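Local coordinates for mannose-specific lectin 3 chain 2 (Crocus vernus, PDB 3MEZ), which probably binds mannose, serving as the domain 2 chain of a bulb-type lectin heterotetramer built from two domain 1 and two domain 2 chains, at residues Y91-Q96 against A101-P106; D32-V37 against Q57-R62. One frame throughout, in Å; residues are numbered along the deposited sequence.

Both contacts belong to one bulb-type lectin domain, on opposite sides of its centre and about 19 Å apart between their own centres. Contact 1 is a beta hairpin, almost wholly buried between the chain interior and a domain 1 chain, and it is held by backbone hydrogen bonds and facing side chains of neighbouring strands. Contact 2 joins two different sheets through a disulfide; its inner end is buried, whereas Asp32 and Gln57 lie at the surface, where a water takes the place of direct backbone pairing. The two meet in the interior, where Leu93 CD1 of contact 1 lies 4.3 Å from Met61 CE of contact 2.

Contact 1 of 2, residues Y91-Q96 against A101-P106; sequences YVLILQ and AVVYGP
Tyr91 lays its ring along the Gly105-Pro106 peptide: CD2 comes to 3.3 Å from Gly105 CA, and Pro106 CA sits over the centre of one ring face. Gly105, lacking a side chain, lets the ring come this close, and with the cis peptide before it Pro106 lies against that face. The ring points there because CG is anti to the carbonyl carbon (chi1 -69°), while the hydroxyl is hydrogen-bonded to Gln87 O. Val92 then pairs with Tyr104 through two backbone bonds, Val92 N to Tyr104 O at 2.9 Å and Tyr104 N to Val92 O at 2.8 Å. At Leu93 the chain is opposite Val103 in a non-hydrogen-bonded pair; Leu93 CD2 rests 3.8 Å from Val103 CG2 and also reaches Ala101 CB. This antiparallel hairpin belongs to one sheet of the beta-prism II fold of monocot lectins. Gln96, Val102 and Tyr104 have the spacing of Gln, Val and Tyr in the mannose-binding signature QxDxNxVxY, but its Asp and Asn are not kept. Leu93, Leu95, Ala101 and Val103 turn to the prism interior, toward Leu21, Leu38 and Leu63, which suits branched and small apolar residues. Residues 102-104 also pair with a strand of the domain 1 chain, so the sheet continues across the interface. Ile94 faces the other way and pairs with Val102: Ile94 N bonds to Val102 O at 2.9 Å and Val102 N to Ile94 O at 3.1 Å. Its CD1 approaches Tyr104 CD1 at 3.8 Å, while Val102 CG1 covers one face of that ring near the rim. Leu95 sends CD1 to within 4.3 Å of Ala101 CB. Gln96 runs out extended past Val102 CG2, bringing its amide to the edge of the Tyr104 ring, the planes 21° apart.

Contact 2 of 2, residues D32-V37 against Q57-R62; sequences DDCNLV and QHCFMR
Cys34 carries its SG anti to the backbone N (chi1 -155°) and Cys59 carries its own anti to the carbonyl carbon (chi1 -62°), which turns the two sulfurs onto each other. They form a disulfide, Cys34 SG to Cys59 SG 2.1 Å, whose torsion of -87° is close to the perpendicular preferred by an S-S bond. This covalent tie suits segments that share no backbone ladder. Near the surface a water takes over: Cys59 N donates to it at 3.1 Å, and it donates weakly to Asp32 O, also at 3.1 Å. The turn around Cys34 is shaped by Asp33, whose OD1 accepts from Asn35 N at 3.1 Å in an Asx turn. Asp33, Asn35 and Val37 are spaced as in the lectin signature QxDxNxVxY, but its Gln and Tyr are not kept; Asp33 bonds to Ser53, and Asn35 to Glu49 and Ser50. Deeper in, two long apolar side chains meet, Leu36 CD1 lying 4.3 Å from Met61 CE. The disulfide ties the start of strand 36-40, whose Leu36 packs on Leu28 of strand 26-30, to strand 60-63, where Met61 packs on Met15 of strand 14-16 and Leu69 of strand 69-72.

Contact 1 of 2, residues Y91-Q96 against A101-P106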
# COMPACT_ATOMS: atom_id res chain seq x y z
N TYR B 91 -4.52 3.77 -15.06
CA TYR B 91 -3.86 5.04 -15.24
C TYR B 91 -2.58 5.15 -14.39
O TYR B 91 -2.35 4.37 -13.51
CB TYR B 91 -4.79 6.19 -14.93
CG TYR B 91 -5.92 6.40 -15.90
CD1 TYR B 91 -6.97 5.54 -15.95
CD2 TYR B 91 -5.91 7.47 -16.78
CE1 TYR B 91 -8.00 5.75 -16.82
CE2 TYR B 91 -6.89 7.66 -17.62
CZ TYR B 91 -7.93 6.80 -17.67
OH TYR B 91 -8.93 6.99 -18.52
N VAL B 92 -1.74 6.09 -14.74
CA VAL B 92 -0.53 6.28 -14.04
C VAL B 92 -0.29 7.77 -13.79
O VAL B 92 -0.55 8.57 -14.61
CB VAL B 92 0.57 5.56 -14.81
CG1 VAL B 92 1.32 6.46 -15.70
CG2 VAL B 92 1.36 4.78 -13.96
N LEU B 93 0.11 8.10 -12.59
CA LEU B 93 0.53 9.43 -12.20
C LEU B 93 2.04 9.37 -12.09
O LEU B 93 2.56 8.63 -11.29
CB LEU B 93 -0.03 9.80 -10.85
CG LEU B 93 -0.21 11.19 -10.23
CD1 LEU B 93 0.20 11.35 -8.79
CD2 LEU B 93 0.28 12.31 -11.05
N ILE B 94 2.72 10.14 -12.90
CA ILE B 94 4.16 10.20 -12.91
C ILE B 94 4.70 11.54 -12.42
O ILE B 94 4.33 12.56 -12.90
CB ILE B 94 4.71 9.95 -14.32
CG1 ILE B 94 4.18 8.66 -14.91
CG2 ILE B 94 6.18 9.91 -14.31
CD1 ILE B 94 4.51 8.45 -16.26
N LEU B 95 5.61 11.51 -11.47
CA LEU B 95 6.30 12.72 -11.11
C LEU B 95 7.53 12.81 -11.98
O LEU B 95 8.48 12.13 -11.79
CB LEU B 95 6.68 12.76 -9.65
CG LEU B 95 7.35 14.01 -9.12
CD1 LEU B 95 6.47 15.19 -9.22
CD2 LEU B 95 7.85 13.84 -7.72
N GLN B 96 7.43 13.64 -12.99
CA GLN B 96 8.44 13.76 -14.03
C GLN B 96 9.68 14.61 -13.70
O GLN B 96 9.64 15.49 -12.93
CB GLN B 96 7.82 14.25 -15.34
CG GLN B 96 6.57 13.60 -15.75
CD GLN B 96 6.03 14.08 -17.05
OE1 GLN B 96 6.34 15.15 -17.50
NE2 GLN B 96 5.20 13.29 -17.64
N ALA B 101 3.78 16.86 -12.36
CA ALA B 101 3.06 15.64 -12.07
C ALA B 101 1.97 15.50 -13.10
O ALA B 101 1.18 16.36 -13.24
CB ALA B 101 2.50 15.67 -10.71
N VAL B 102 2.01 14.40 -13.83
CA VAL B 102 1.14 14.09 -14.95
C VAL B 102 0.44 12.73 -14.86
O VAL B 102 1.05 11.73 -14.60
CB VAL B 102 1.90 14.17 -16.29
CG1 VAL B 102 0.97 14.13 -17.48
CG2 VAL B 102 2.75 15.36 -16.35
N VAL B 103 -0.85 12.74 -15.12
CA VAL B 103 -1.62 11.53 -15.18
C VAL B 103 -1.78 11.15 -16.63
O VAL B 103 -2.16 11.96 -17.42
CB VAL B 103 -3.00 11.67 -14.57
CG1 VAL B 103 -3.71 10.39 -14.63
CG2 VAL B 103 -2.93 12.17 -13.17
N TYR B 104 -1.43 9.92 -16.95
CA TYR B 104 -1.56 9.33 -18.24
C TYR B 104 -2.44 8.07 -18.21
O TYR B 104 -2.25 7.19 -17.40
CB TYR B 104 -0.20 8.91 -18.82
CG TYR B 104 0.84 9.96 -19.05
CD1 TYR B 104 1.73 10.31 -18.08
CD2 TYR B 104 0.97 10.57 -20.27
CE1 TYR B 104 2.69 11.24 -18.32
CE2 TYR B 104 1.91 11.48 -20.50
CZ TYR B 104 2.78 11.83 -19.54
OH TYR B 104 3.71 12.75 -19.82
N GLY B 105 -3.37 7.99 -19.13
CA GLY B 105 -4.09 6.77 -19.39
C GLY B 105 -5.25 6.90 -20.34
O GLY B 105 -5.50 7.95 -20.82
N PRO B 106 -5.95 5.82 -20.59
CA PRO B 106 -5.71 4.52 -19.98
C PRO B 106 -4.60 3.73 -20.63
O PRO B 106 -3.98 4.21 -21.53
CB PRO B 106 -7.02 3.80 -20.24
CG PRO B 106 -7.51 4.38 -21.44
CD PRO B 106 -7.11 5.78 -21.48

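Contact 2 of 2, residues D32-V37 against Q57-R62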
# COMPACT_ATOMS: atom_id res chain seq x y z
N ASP B 32 0.04 15.26 6.22
CA ASP B 32 -0.80 14.88 7.33
C ASP B 32 -1.85 15.94 7.67
O ASP B 32 -2.63 15.75 8.55
CB ASP B 32 0.00 14.50 8.57
CG ASP B 32 0.94 15.58 9.03
OD1 ASP B 32 0.68 16.74 8.82
OD2 ASP B 32 1.97 15.25 9.58
N ASP B 33 -1.80 17.08 6.99
CA ASP B 33 -2.79 18.13 7.13
C ASP B 33 -3.82 18.22 6.02
O ASP B 33 -4.54 19.15 5.96
CB ASP B 33 -2.15 19.47 7.39
CG ASP B 33 -1.58 20.12 6.15
OD1 ASP B 33 -1.57 19.50 5.09
OD2 ASP B 33 -1.10 21.24 6.26
N CYS B 34 -3.87 17.20 5.17
CA CYS B 34 -4.83 17.05 4.08
C CYS B 34 -4.51 17.83 2.81
O CYS B 34 -5.28 17.82 1.92
CB CYS B 34 -6.26 17.33 4.53
SG CYS B 34 -7.55 16.54 3.58
N ASN B 35 -3.36 18.46 2.78
CA ASN B 35 -2.85 19.19 1.64
C ASN B 35 -1.89 18.35 0.79
O ASN B 35 -0.98 17.76 1.30
CB ASN B 35 -2.17 20.50 2.09
CG ASN B 35 -2.11 21.57 0.99
OD1 ASN B 35 -2.75 21.47 -0.01
ND2 ASN B 35 -1.31 22.58 1.21
N LEU B 36 -2.13 18.33 -0.50
CA LEU B 36 -1.29 17.63 -1.45
C LEU B 36 -0.37 18.65 -2.05
O LEU B 36 -0.80 19.55 -2.68
CB LEU B 36 -2.13 17.09 -2.57
CG LEU B 36 -1.82 15.82 -3.35
CD1 LEU B 36 -2.16 15.91 -4.78
CD2 LEU B 36 -0.47 15.20 -3.12
N VAL B 37 0.91 18.49 -1.84
CA VAL B 37 1.85 19.52 -2.20
C VAL B 37 2.98 19.04 -3.09
O VAL B 37 3.61 18.09 -2.82
CB VAL B 37 2.45 20.17 -0.94
CG1 VAL B 37 3.40 21.28 -1.30
CG2 VAL B 37 1.37 20.68 -0.06
N GLN B 57 -7.76 15.25 9.39
CA GLN B 57 -6.56 14.66 9.93
C GLN B 57 -6.20 13.23 9.46
O GLN B 57 -5.16 12.75 9.81
CB GLN B 57 -6.49 14.75 11.45
CG GLN B 57 -7.67 15.36 12.11
CD GLN B 57 -7.57 15.33 13.63
OE1 GLN B 57 -8.46 14.83 14.33
NE2 GLN B 57 -6.47 15.87 14.16
N HIS B 58 -7.06 12.59 8.70
CA HIS B 58 -6.79 11.26 8.17
C HIS B 58 -7.03 11.17 6.65
O HIS B 58 -7.51 10.19 6.17
CB HIS B 58 -7.56 10.15 8.92
CG HIS B 58 -7.43 10.22 10.41
ND1 HIS B 58 -8.46 10.60 11.24
CD2 HIS B 58 -6.40 9.95 11.22
CE1 HIS B 58 -8.06 10.57 12.48
NE2 HIS B 58 -6.81 10.19 12.50
N CYS B 59 -6.70 12.23 5.92
CA CYS B 59 -6.93 12.31 4.48
C CYS B 59 -6.02 11.40 3.68
O CYS B 59 -4.93 11.14 4.08
CB CYS B 59 -6.79 13.74 3.96
SG CYS B 59 -7.94 14.80 4.65
N PHE B 60 -6.53 10.91 2.57
CA PHE B 60 -5.78 10.12 1.63
C PHE B 60 -6.01 10.55 0.20
O PHE B 60 -7.06 10.99 -0.13
CB PHE B 60 -5.99 8.60 1.80
CG PHE B 60 -7.34 8.09 1.43
CD1 PHE B 60 -8.37 8.12 2.33
CD2 PHE B 60 -7.57 7.52 0.21
CE1 PHE B 60 -9.57 7.64 2.03
CE2 PHE B 60 -8.79 7.05 -0.09
CZ PHE B 60 -9.80 7.11 0.84
N MET B 61 -5.00 10.39 -0.61
CA MET B 61 -5.08 10.57 -2.03
C MET B 61 -5.10 9.25 -2.80
O MET B 61 -4.43 8.33 -2.46
CB MET B 61 -3.94 11.43 -2.53
CG MET B 61 -4.25 12.07 -3.78
SD MET B 61 -3.63 11.10 -5.09
CE MET B 61 -1.97 11.65 -5.14
N ARG B 62 -5.94 9.19 -3.81
CA ARG B 62 -6.13 8.01 -4.59
C ARG B 62 -6.24 8.33 -6.07
O ARG B 62 -6.96 9.19 -6.44
CB ARG B 62 -7.38 7.25 -4.14
CG ARG B 62 -7.75 6.06 -4.98
CD ARG B 62 -9.02 5.31 -4.52
NE ARG B 62 -9.39 4.15 -5.32
CZ ARG B 62 -10.09 4.20 -6.45
NH1 ARG B 62 -10.50 5.33 -6.92
NH2 ARG B 62 -10.40 3.12 -7.09
O HOH W 1 -4.93 14.57 6.81